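Local coordinates for protein ZYRO0G01672p (PDB 4U8T) that probably acts as a reader of N6-methyladenosine in messenger RNA, its YTH domain binding the methylated nucleotide in the crystal, at residues 34-39 / 75-80; 84-89 / 116-121; 92-97 / 111-116. All blocks are in the same frame, centred on the assembly; numbering follows the deposited sequence.

Contact 1 of 3, residues 34-39 / 75-80. With nucleotides of chain G.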
loop_
_atom_site.group_PDB
_atom_site.type_symbol
_atom_site.label_atom_id
_atom_site.label_comp_id
_atom_site.label_asym_id
_atom_site.label_seq_id
_atom_site.Cartn_x
_atom_site.Cartn_y
_atom_site.Cartn_z
ATOM N N SER A 34 -5.452 9.549 5.257
ATOM C CA SER A 34 -6.122 10.297 6.313
ATOM C C SER A 34 -7.588 9.939 6.394
ATOM O O SER A 34 -8.293 10.432 7.228
ATOM C CB SER A 34 -6.000 11.787 6.073
ATOM O OG SER A 34 -6.758 12.154 4.950
ATOM N N SER A 35 -8.001 9.013 5.556
ATOM C CA SER A 35 -9.384 8.725 5.269
ATOM C C SER A 35 -9.571 7.260 4.830
ATOM O O SER A 35 -8.897 6.793 3.923
ATOM C CB SER A 35 -9.842 9.683 4.177
ATOM O OG SER A 35 -10.926 9.175 3.453
ATOM N N LEU A 36 -10.452 6.517 5.482
ATOM C CA LEU A 36 -10.767 5.185 5.019
ATOM C C LEU A 36 -11.506 5.256 3.717
ATOM O O LEU A 36 -11.412 4.369 2.925
ATOM C CB LEU A 36 -11.590 4.423 6.041
ATOM C CG LEU A 36 -12.032 3.016 5.604
ATOM C CD1 LEU A 36 -10.902 2.063 5.256
ATOM C CD2 LEU A 36 -12.949 2.408 6.567
ATOM N N GLU A 37 -12.265 6.305 3.491
ATOM C CA GLU A 37 -13.045 6.382 2.273
ATOM C C GLU A 37 -12.198 6.511 0.999
ATOM O O GLU A 37 -12.565 5.987 -0.038
ATOM C CB GLU A 37 -14.058 7.514 2.369
ATOM C CG GLU A 37 -15.458 7.032 1.981
ATOM C CD GLU A 37 -16.044 5.925 2.911
ATOM O OE1 GLU A 37 -15.800 5.938 4.134
ATOM O OE2 GLU A 37 -16.748 5.019 2.427
ATOM N N HIS A 38 -11.078 7.224 1.071
ATOM C CA HIS A 38 -10.175 7.319 -0.069
ATOM C C HIS A 38 -9.610 5.951 -0.426
ATOM O O HIS A 38 -9.360 5.653 -1.583
ATOM C CB HIS A 38 -9.036 8.278 0.202
ATOM C CG HIS A 38 -9.411 9.712 0.089
ATOM N ND1 HIS A 38 -8.471 10.715 0.014
ATOM C CD2 HIS A 38 -10.614 10.318 0.028
ATOM C CE1 HIS A 38 -9.082 11.879 -0.085
ATOM N NE2 HIS A 38 -10.383 11.665 -0.078
ATOM N N VAL A 39 -9.415 5.126 0.588
ATOM C CA VAL A 39 -8.905 3.799 0.392
ATOM C C VAL A 39 -9.946 2.978 -0.298
ATOM O O VAL A 39 -9.626 2.235 -1.193
ATOM C CB VAL A 39 -8.516 3.136 1.709
ATOM C CG1 VAL A 39 -7.943 1.772 1.472
ATOM C CG2 VAL A 39 -7.540 4.005 2.442
ATOM N N PHE A 75 -1.406 -0.637 2.718
ATOM C CA PHE A 75 -2.267 0.462 3.128
ATOM C C PHE A 75 -2.618 0.481 4.625
ATOM O O PHE A 75 -2.874 -0.528 5.243
ATOM C CB PHE A 75 -3.554 0.441 2.335
ATOM C CG PHE A 75 -3.452 1.028 0.973
ATOM C CD1 PHE A 75 -2.852 0.342 -0.052
ATOM C CD2 PHE A 75 -4.012 2.255 0.699
ATOM C CE1 PHE A 75 -2.794 0.876 -1.295
ATOM C CE2 PHE A 75 -3.936 2.796 -0.541
ATOM C CZ PHE A 75 -3.332 2.107 -1.542
ATOM N N SER A 76 -2.668 1.673 5.182
ATOM C CA SER A 76 -2.993 1.867 6.574
ATOM C C SER A 76 -3.653 3.208 6.774
ATOM O O SER A 76 -3.097 4.224 6.397
ATOM C CB SER A 76 -1.728 1.786 7.405
ATOM O OG SER A 76 -1.928 2.299 8.688
ATOM N N VAL A 77 -4.825 3.242 7.385
ATOM C CA VAL A 77 -5.476 4.524 7.621
ATOM C C VAL A 77 -4.896 5.191 8.875
ATOM O O VAL A 77 -4.605 4.524 9.848
ATOM C CB VAL A 77 -6.995 4.353 7.707
ATOM C CG1 VAL A 77 -7.652 5.631 8.028
ATOM C CG2 VAL A 77 -7.512 3.856 6.387
ATOM N N ASN A 78 -4.678 6.502 8.824
ATOM C CA ASN A 78 -4.139 7.222 9.978
ATOM C C ASN A 78 -4.923 7.001 11.235
ATOM O O ASN A 78 -6.134 7.125 11.224
ATOM C CB ASN A 78 -4.072 8.725 9.730
ATOM C CG ASN A 78 -2.980 9.125 8.761
ATOM O OD1 ASN A 78 -2.848 10.284 8.439
ATOM N ND2 ASN A 78 -2.233 8.168 8.270
ATOM N N ALA A 79 -4.222 6.696 12.318
ATOM C CA ALA A 79 -4.826 6.504 13.646
ATOM C C ALA A 79 -5.835 5.369 13.723
ATOM O O ALA A 79 -6.597 5.291 14.669
ATOM C CB ALA A 79 -5.485 7.785 14.109
ATOM N N SER A 80 -5.827 4.486 12.736
ATOM C CA SER A 80 -6.749 3.358 12.703
ATOM C C SER A 80 -6.272 2.135 13.481
ATOM O O SER A 80 -7.032 1.195 13.655
ATOM C CB SER A 80 -7.043 2.965 11.269
ATOM O OG SER A 80 -5.911 2.418 10.652
ATOM C C2 6MZ G 4 -5.876 10.817 1.627
ATOM C C4 6MZ G 4 -3.569 10.825 1.977
ATOM C C5 6MZ G 4 -3.365 10.394 0.607
ATOM O O1P 6MZ G 4 0.697 17.111 3.926
ATOM O O2P 6MZ G 4 1.469 16.366 6.220
ATOM N N9 6MZ G 4 -2.358 10.929 2.514
ATOM N N3 6MZ G 4 -4.831 11.006 2.414
ATOM N N1 6MZ G 4 -5.757 10.439 0.364
ATOM C C6 6MZ G 4 -4.570 10.207 -0.210
ATOM N N6 6MZ G 4 -4.481 9.822 -1.489
ATOM C C9 6MZ G 4 -5.669 9.772 -2.298
ATOM N N7 6MZ G 4 -2.041 10.283 0.435
ATOM C C8 6MZ G 4 -1.452 10.625 1.590
ATOM O "O5'" 6MZ G 4 0.238 14.860 4.636
ATOM C "C5'" 6MZ G 4 0.671 13.514 4.654
ATOM C "C4'" 6MZ G 4 -0.471 12.594 4.950
ATOM O "O4'" 6MZ G 4 -1.323 12.531 3.810
ATOM C "C1'" 6MZ G 4 -2.087 11.373 3.882
ATOM C "C2'" 6MZ G 4 -1.323 10.359 4.715
ATOM O "O2'" 6MZ G 4 -2.141 10.012 5.813
ATOM C "C3'" 6MZ G 4 -0.110 11.146 5.214
ATOM O "O3'" 6MZ G 4 0.122 10.913 6.581
ATOM P P 6MZ G 4 1.256 16.059 4.788
ATOM P P A G 6 -0.559 6.866 12.670
ATOM O OP1 A G 6 -1.496 5.919 12.116
ATOM O OP2 A G 6 -1.044 8.167 13.124
ATOM O "O5'" A G 6 0.152 6.175 13.901
ATOM C "C5'" A G 6 0.719 4.892 13.796
ATOM C "C4'" A G 6 1.546 4.553 15.006
ATOM O "O4'" A G 6 2.561 5.550 15.223
ATOM C "C3'" A G 6 0.822 4.463 16.332
ATOM O "O3'" A G 6 0.242 3.197 16.483
ATOM C "C2'" A G 6 1.929 4.680 17.327
ATOM O "O2'" A G 6 2.660 3.478 17.451
ATOM C "C1'" A G 6 2.800 5.692 16.596
ATOM N N9 A G 6 2.470 7.073 16.947
ATOM C C8 A G 6 1.867 7.966 16.124
ATOM N N7 A G 6 1.705 9.140 16.658
ATOM C C5 A G 6 2.253 9.008 17.919
ATOM C C6 A G 6 2.392 9.915 18.974
ATOM N N6 A G 6 1.947 11.167 18.911
ATOM N N1 A G 6 2.974 9.474 20.105
ATOM C C2 A G 6 3.405 8.208 20.145
ATOM N N3 A G 6 3.338 7.262 19.214
ATOM C C4 A G 6 2.749 7.737 18.107
ATOM P P C G 5 1.574 10.602 7.124
ATOM O OP1 C G 5 1.967 11.661 8.056
ATOM O OP2 C G 5 2.387 10.325 5.958
ATOM O "O5'" C G 5 1.403 9.257 7.928
ATOM C "C5'" C G 5 0.916 9.238 9.254
ATOM C "C4'" C G 5 1.840 8.453 10.127
ATOM O "O4'" C G 5 3.084 9.139 10.240
ATOM C "C3'" C G 5 1.426 8.188 11.558
ATOM O "O3'" C G 5 0.604 7.041 11.605
ATOM C "C2'" C G 5 2.757 7.982 12.284
ATOM O "O2'" C G 5 3.094 6.611 12.345
ATOM C "C1'" C G 5 3.763 8.683 11.365
ATOM N N1 C G 5 4.516 9.797 11.947
ATOM C C2 C G 5 5.881 9.693 11.709
ATOM O O2 C G 5 6.299 8.711 11.085
ATOM N N3 C G 5 6.717 10.647 12.138
ATOM C C4 C G 5 6.215 11.673 12.777
ATOM N N4 C G 5 7.095 12.568 13.187
ATOM C C5 C G 5 4.818 11.803 13.032
ATOM C C6 C G 5 3.982 10.850 12.603
#

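Contact 2 of 3, residues 84-89 / 116-121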
loop_
_atom_site.group_PDB
_atom_site.type_symbol
_atom_site.label_atom_id
_atom_site.label_comp_id
_atom_site.label_asym_id
_atom_site.label_seq_id
_atom_site.Cartn_x
_atom_site.Cartn_y
_atom_site.Cartn_z
ATOM N N CYS A 84 -4.740 -2.334 6.352
ATOM C CA CYS A 84 -6.022 -2.766 5.865
ATOM C C CYS A 84 -5.993 -3.363 4.490
ATOM O O CYS A 84 -7.008 -3.671 3.964
ATOM C CB CYS A 84 -7.007 -1.607 5.894
ATOM S SG CYS A 84 -6.669 -0.170 4.876
ATOM N N GLY A 85 -4.837 -3.530 3.893
ATOM C CA GLY A 85 -4.791 -4.150 2.590
ATOM C C GLY A 85 -3.507 -3.991 1.825
ATOM O O GLY A 85 -2.601 -3.308 2.275
ATOM N N VAL A 86 -3.429 -4.658 0.676
ATOM C CA VAL A 86 -2.235 -4.672 -0.147
ATOM C C VAL A 86 -2.585 -4.443 -1.586
ATOM O O VAL A 86 -3.462 -5.092 -2.099
ATOM C CB VAL A 86 -1.500 -6.012 -0.026
ATOM C CG1 VAL A 86 -0.246 -6.019 -0.865
ATOM C CG2 VAL A 86 -1.169 -6.275 1.399
ATOM N N ALA A 87 -1.864 -3.558 -2.258
ATOM C CA ALA A 87 -2.068 -3.335 -3.675
ATOM C C ALA A 87 -0.745 -3.337 -4.430
ATOM O O ALA A 87 0.292 -3.174 -3.842
ATOM C CB ALA A 87 -2.787 -2.054 -3.887
ATOM N N GLU A 88 -0.786 -3.566 -5.735
ATOM C CA GLU A 88 0.373 -3.347 -6.596
ATOM C C GLU A 88 0.209 -2.102 -7.419
ATOM O O GLU A 88 -0.897 -1.747 -7.740
ATOM C CB GLU A 88 0.600 -4.490 -7.564
ATOM C CG GLU A 88 0.490 -5.863 -7.019
ATOM C CD GLU A 88 0.517 -6.859 -8.130
ATOM O OE1 GLU A 88 0.371 -6.421 -9.290
ATOM O OE2 GLU A 88 0.700 -8.063 -7.854
HETATM N N MSE A 89 1.314 -1.456 -7.780
HETATM C CA MSE A 89 1.265 -0.443 -8.809
HETATM C C MSE A 89 1.105 -1.161 -10.139
HETATM O O MSE A 89 1.636 -2.241 -10.330
HETATM C CB MSE A 89 2.509 0.429 -8.793
HETATM C CG MSE A 89 2.609 1.361 -7.615
HETATM SE SE MSE A 89 4.104 2.614 -7.605
HETATM C CE MSE A 89 3.515 3.857 -8.909
ATOM N N TRP A 116 -5.603 -4.165 -6.685
ATOM C CA TRP A 116 -5.753 -4.690 -5.328
ATOM C C TRP A 116 -5.658 -6.223 -5.219
ATOM O O TRP A 116 -6.194 -6.957 -6.024
ATOM C CB TRP A 116 -7.059 -4.149 -4.726
ATOM C CG TRP A 116 -6.888 -2.747 -4.235
ATOM C CD1 TRP A 116 -6.904 -1.616 -4.984
ATOM C CD2 TRP A 116 -6.646 -2.330 -2.894
ATOM N NE1 TRP A 116 -6.695 -0.529 -4.204
ATOM C CE2 TRP A 116 -6.525 -0.939 -2.911
ATOM C CE3 TRP A 116 -6.522 -2.997 -1.680
ATOM C CZ2 TRP A 116 -6.282 -0.205 -1.764
ATOM C CZ3 TRP A 116 -6.287 -2.260 -0.544
ATOM C CH2 TRP A 116 -6.167 -0.887 -0.594
ATOM N N ILE A 117 -4.921 -6.669 -4.208
ATOM C CA ILE A 117 -4.593 -8.074 -3.962
ATOM C C ILE A 117 -5.205 -8.626 -2.683
ATOM O O ILE A 117 -5.722 -9.737 -2.640
ATOM C CB ILE A 117 -3.086 -8.269 -3.794
ATOM C CG1 ILE A 117 -2.309 -8.018 -5.047
ATOM C CG2 ILE A 117 -2.762 -9.657 -3.339
ATOM C CD1 ILE A 117 -0.887 -8.252 -4.744
ATOM N N VAL A 118 -5.056 -7.852 -1.619
ATOM C CA VAL A 118 -5.498 -8.229 -0.296
ATOM C C VAL A 118 -6.371 -7.132 0.257
ATOM O O VAL A 118 -6.026 -5.975 0.178
ATOM C CB VAL A 118 -4.327 -8.437 0.664
ATOM C CG1 VAL A 118 -4.815 -8.975 1.968
ATOM C CG2 VAL A 118 -3.326 -9.368 0.073
ATOM N N VAL A 119 -7.520 -7.495 0.791
ATOM C CA VAL A 119 -8.307 -6.564 1.563
ATOM C C VAL A 119 -8.582 -7.230 2.884
ATOM O O VAL A 119 -9.394 -8.129 2.965
ATOM C CB VAL A 119 -9.637 -6.186 0.865
ATOM C CG1 VAL A 119 -10.477 -5.320 1.754
ATOM C CG2 VAL A 119 -9.394 -5.479 -0.433
ATOM N N ARG A 120 -7.907 -6.795 3.925
ATOM C CA ARG A 120 -8.047 -7.428 5.218
ATOM C C ARG A 120 -7.369 -6.627 6.294
ATOM O O ARG A 120 -6.310 -6.096 6.077
ATOM C CB ARG A 120 -7.463 -8.830 5.207
ATOM C CG ARG A 120 -6.988 -9.228 6.584
ATOM C CD ARG A 120 -6.252 -10.493 6.665
ATOM N NE ARG A 120 -6.176 -10.847 8.061
ATOM C CZ ARG A 120 -5.810 -12.036 8.505
ATOM N NH1 ARG A 120 -5.781 -12.269 9.804
ATOM N NH2 ARG A 120 -5.494 -12.992 7.654
ATOM N N ASP A 121 -7.987 -6.545 7.464
ATOM C CA ASP A 121 -7.372 -5.868 8.593
ATOM C C ASP A 121 -6.294 -6.704 9.242
ATOM O O ASP A 121 -6.473 -7.888 9.463
ATOM C CB ASP A 121 -8.416 -5.507 9.635
ATOM C CG ASP A 121 -9.301 -4.383 9.201
ATOM O OD1 ASP A 121 -9.218 -3.975 8.046
ATOM O OD2 ASP A 121 -10.079 -3.886 10.021
HETATM O O HOH W 1 -9.353 -4.393 5.336
#

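Contact 3 of 3, residues 92-97 / 111-116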
loop_
_atom_site.group_PDB
_atom_site.type_symbol
_atom_site.label_atom_id
_atom_site.label_comp_id
_atom_site.label_asym_id
_atom_site.label_seq_id
_atom_site.Cartn_x
_atom_site.Cartn_y
_atom_site.Cartn_z
ATOM N N ASN A 92 2.735 3.794 -14.059
ATOM C CA ASN A 92 3.420 4.946 -13.539
ATOM C C ASN A 92 2.371 6.027 -13.387
ATOM O O ASN A 92 1.219 5.814 -13.692
ATOM C CB ASN A 92 4.553 5.370 -14.458
ATOM C CG ASN A 92 5.656 6.112 -13.733
ATOM O OD1 ASN A 92 5.415 6.823 -12.769
ATOM N ND2 ASN A 92 6.870 5.963 -14.213
ATOM N N LEU A 93 2.767 7.189 -12.912
ATOM C CA LEU A 93 1.840 8.284 -12.725
ATOM C C LEU A 93 1.317 8.729 -14.105
ATOM O O LEU A 93 2.032 8.689 -15.095
ATOM C CB LEU A 93 2.544 9.396 -11.939
ATOM C CG LEU A 93 1.886 10.416 -11.015
ATOM C CD1 LEU A 93 1.161 9.772 -9.911
ATOM C CD2 LEU A 93 2.946 11.287 -10.413
ATOM N N ARG A 94 0.041 9.069 -14.184
ATOM C CA ARG A 94 -0.579 9.508 -15.429
ATOM C C ARG A 94 -1.363 10.776 -15.180
ATOM O O ARG A 94 -1.461 11.221 -14.043
ATOM C CB ARG A 94 -1.511 8.450 -16.011
ATOM C CG ARG A 94 -0.863 7.161 -16.419
ATOM C CD ARG A 94 -1.836 6.348 -17.232
ATOM N NE ARG A 94 -1.277 5.064 -17.640
ATOM C CZ ARG A 94 -1.986 4.087 -18.203
ATOM N NH1 ARG A 94 -3.289 4.246 -18.420
ATOM N NH2 ARG A 94 -1.394 2.951 -18.552
ATOM N N GLU A 95 -1.873 11.403 -16.235
ATOM C CA GLU A 95 -2.650 12.623 -16.030
ATOM C C GLU A 95 -4.075 12.404 -16.498
ATOM O O GLU A 95 -4.962 13.181 -16.171
ATOM C CB GLU A 95 -2.053 13.837 -16.734
ATOM C CG GLU A 95 -2.606 15.108 -16.113
ATOM C CD GLU A 95 -2.142 16.372 -16.771
ATOM O OE1 GLU A 95 -2.259 16.471 -18.005
ATOM O OE2 GLU A 95 -1.663 17.267 -16.048
ATOM N N ASP A 96 -4.294 11.303 -17.206
ATOM C CA ASP A 96 -5.559 11.071 -17.877
ATOM C C ASP A 96 -6.491 10.179 -17.074
ATOM O O ASP A 96 -7.361 9.530 -17.634
ATOM C CB ASP A 96 -5.318 10.392 -19.225
ATOM C CG ASP A 96 -4.689 8.998 -19.072
ATOM O OD1 ASP A 96 -4.183 8.693 -17.983
ATOM O OD2 ASP A 96 -4.736 8.180 -20.009
ATOM N N LEU A 97 -6.324 10.163 -15.758
ATOM C CA LEU A 97 -7.173 9.353 -14.904
ATOM C C LEU A 97 -8.095 10.216 -14.074
ATOM O O LEU A 97 -7.825 11.390 -13.854
ATOM C CB LEU A 97 -6.338 8.464 -14.000
ATOM C CG LEU A 97 -5.466 7.444 -14.706
ATOM C CD1 LEU A 97 -4.587 6.806 -13.689
ATOM C CD2 LEU A 97 -6.349 6.412 -15.335
ATOM N N ALA A 111 -2.476 10.604 -10.511
ATOM C CA ALA A 111 -2.632 9.329 -9.854
ATOM C C ALA A 111 -2.056 8.261 -10.704
ATOM O O ALA A 111 -1.781 8.481 -11.848
ATOM C CB ALA A 111 -4.085 9.038 -9.580
ATOM N N PHE A 112 -1.932 7.071 -10.153
ATOM C CA PHE A 112 -1.464 5.946 -10.930
ATOM C C PHE A 112 -2.377 4.759 -10.716
ATOM O O PHE A 112 -3.081 4.706 -9.742
ATOM C CB PHE A 112 -0.028 5.590 -10.552
ATOM C CG PHE A 112 0.217 5.497 -9.074
ATOM C CD1 PHE A 112 -0.051 4.329 -8.392
ATOM C CD2 PHE A 112 0.734 6.570 -8.373
ATOM C CE1 PHE A 112 0.174 4.235 -7.063
ATOM C CE2 PHE A 112 0.962 6.483 -7.034
ATOM C CZ PHE A 112 0.686 5.312 -6.380
ATOM N N LYS A 113 -2.340 3.802 -11.624
ATOM C CA LYS A 113 -3.187 2.631 -11.516
ATOM C C LYS A 113 -2.658 1.682 -10.492
ATOM O O LYS A 113 -1.457 1.490 -10.365
ATOM C CB LYS A 113 -3.317 1.916 -12.865
ATOM C CG LYS A 113 -4.107 2.702 -13.871
ATOM C CD LYS A 113 -4.221 2.014 -15.190
ATOM C CE LYS A 113 -5.203 2.790 -16.060
ATOM N NZ LYS A 113 -5.419 2.234 -17.424
ATOM N N VAL A 114 -3.579 1.073 -9.765
ATOM C CA VAL A 114 -3.243 0.053 -8.780
ATOM C C VAL A 114 -4.111 -1.169 -8.978
ATOM O O VAL A 114 -5.211 -1.089 -9.480
ATOM C CB VAL A 114 -3.407 0.553 -7.310
ATOM C CG1 VAL A 114 -2.392 1.597 -6.973
ATOM C CG2 VAL A 114 -4.786 1.063 -7.059
ATOM N N ARG A 115 -3.567 -2.321 -8.659
ATOM C CA ARG A 115 -4.321 -3.556 -8.673
ATOM C C ARG A 115 -4.411 -4.139 -7.262
ATOM O O ARG A 115 -3.406 -4.451 -6.653
ATOM C CB ARG A 115 -3.705 -4.484 -9.715
ATOM C CG ARG A 115 -4.414 -4.290 -11.048
ATOM C CD ARG A 115 -3.636 -4.660 -12.300
ATOM N NE ARG A 115 -2.853 -5.882 -12.182
ATOM C CZ ARG A 115 -1.919 -6.243 -13.056
ATOM N NH1 ARG A 115 -1.229 -7.363 -12.864
ATOM N NH2 ARG A 115 -1.696 -5.497 -14.137
ATOM N N TRP A 116 -5.603 -4.165 -6.685
ATOM C CA TRP A 116 -5.753 -4.690 -5.328
ATOM C C TRP A 116 -5.658 -6.223 -5.219
ATOM O O TRP A 116 -6.194 -6.957 -6.024
ATOM C CB TRP A 116 -7.059 -4.149 -4.726
ATOM C CG TRP A 116 -6.888 -2.747 -4.235
ATOM C CD1 TRP A 116 -6.904 -1.616 -4.984
ATOM C CD2 TRP A 116 -6.646 -2.330 -2.894
ATOM N NE1 TRP A 116 -6.695 -0.529 -4.204
ATOM C CE2 TRP A 116 -6.525 -0.939 -2.911
ATOM C CE3 TRP A 116 -6.522 -2.997 -1.680
ATOM C CZ2 TRP A 116 -6.282 -0.205 -1.764
ATOM C CZ3 TRP A 116 -6.287 -2.260 -0.544
ATOM C CH2 TRP A 116 -6.167 -0.887 -0.594
#

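Contact 1 of 3, residues 34-39 / 75-80
Part of the N6-methyladenosine site of the YTH domain lies where the start of helix 36-45, around L36 and V39, rests on V77 at the end of strand 71-77. V77 is the centre of this apolar join. With its CG1 anti to the backbone N (chi1 177°), both methyls face segment 34-39: CG1 lies against the backbone linking S35 to L36, while CG2 reaches the CA of L36 at 3.8 Å and the CG2 of V39 at 3.9 Å. V39 also sends its CG1 to CD2 of the F75 ring, 4.0 Å away. S35 is the N-cap of the helix: its OG accepts from H38 N at 3.1 Å, and its CB lies over one face of the H38 ring near the rim. That imidazole meets the N6-methyladenosine of chain G in plane, edge on, ND1 donating to the purine N1 over 2.8 Å in a nearly straight bond (170°). S34 OG adds only a weak bond to N3 of the same base. Beyond V77 the chain makes a type II turn, whose V77 O takes both the N and the OG of S80 from one face of its plane. Within the turn, N78 OD1 accepts from the ribose O2' at 2.7 Å, and A79 N donates to phosphate oxygen OP1 of the second nucleotide onward, an adenosine of chain G, at 2.8 Å. The helix start thus serves the base and the turn the sugar-phosphate chain, with the apolar join between them; the O2'-to-OD1 bond would probably favour RNA over a sugar lacking that hydroxyl.

Contact 2 of 3, residues 84-89 / 116-121
A87 and W116 form the tight end of this strand pair. The A87 methyl sits over the centre of the indole, a CH-pi contact with CB 4.0 Å from the centroid of the five-membered ring and 8° off its normal. Farther along, the six-membered part of the indole turns its edge to G85, whose lack of a side chain lets CZ3 come to 4.0 Å from its CA; W116 NE1 is hydrogen-bonded to S42 OG of helix 36-45. On the other face of the sheet V86 and V118 lie side by side, CB to CB 3.8 Å, with F161 of helix 151-161 against both. Strands 82-94 and 111-123 run antiparallel here, and the register slips at a classic beta bulge: I117 and V118 both face V86, whose O accepts from I117 N at 3.0 Å and from V118 N at 3.2 Å. An alanine in place of W116 would probably leave A87 without its ring, open a gap beside G85 and cost S42 OG its indole partner. Toward C84 the pairing slackens. R120 N donates to C84 O at 3.3 Å from well above the carbonyl plane, and a water donates both to that oxygen and to D121 OD1, bridging the strands; D121 OD2 makes a salt bridge with R82 NE. Beyond A87, I117 CD1 rests on the extended E88 chain, 3.6 Å from CG, while the E88 carboxylate salt-bridges K70.

Contact 3 of 3, residues 92-97 / 111-116
L93 and F112 meet where strands 82-94 and 111-123, successive antiparallel strands of the mixed sheet, diverge at the end near their long connecting segment. The short segments cross at 127°, well away from antiparallel, and a single cross-strand hydrogen bond joins them: R94 N donates to A111 O over 3.0 Å, nearly straight at 166°. Just before it, L93 reaches across with CD1, which touches the F112 ring at its edge, in plane, 3.6 Å from CD2, and also lies against the A111 carbonyl carbon. F112 CG stands between its own backbone N and carbonyl carbon (chi1 48°), a torsion that carries the ring away from segment 92-97 and onto L58 and N55 of helix 52-63, while its CB stays close to N92 O, at 3.4 Å. N92 steadies the L93 backbone, its OD1 accepting from L93 N at 2.7 Å and bonding S59 OG of the same helix. Past the loop residues E95 and D96, L97 comes back toward the strand. Its CD1 approaches A111 O at 3.8 Å, and its CD2 lies 3.9 Å from K113 CE, the two side chains crossing at about a right angle. K113 is extended, as is R94 from CG to NE, and the lysine CD lies over one face of the R94 guanidinium, offset toward its rim. At their tips, R94 NH1 and K113 NZ are modelled 3.1 Å apart, a separation that is doubtful at this resolution for two donors of like charge. D96 OD2, 6.5 Å from K113 NZ, is not in contact but may ease the repulsion. Apolar contacts thus come from L93 at the F112 edge and from L97 against A111 and the K113 chain, whereas two neighbouring positive charges would probably disfavour close approach of their tips.

Contact 2 is the buried middle of the domain, and the other two lie partly exposed toward its margins. Contacts 2 and 3 use the same two strands, 82-94 and 111-123: bulged antiparallel pairing and packed faces in contact 2 give way to splayed strands and facing cations in contact 3, with a backbone bond from R115 N to E88 O between them. Contact 1 brings in the neighbouring strand 71-77, hydrogen-bonded through F75 to C84 and G85, and its F75 and V39 pack on the indole of W116. Its H38, N78 and A79 meet the RNA, whereas the backbone polar groups of contact 2 pair between strands, its side chains finding partners beyond.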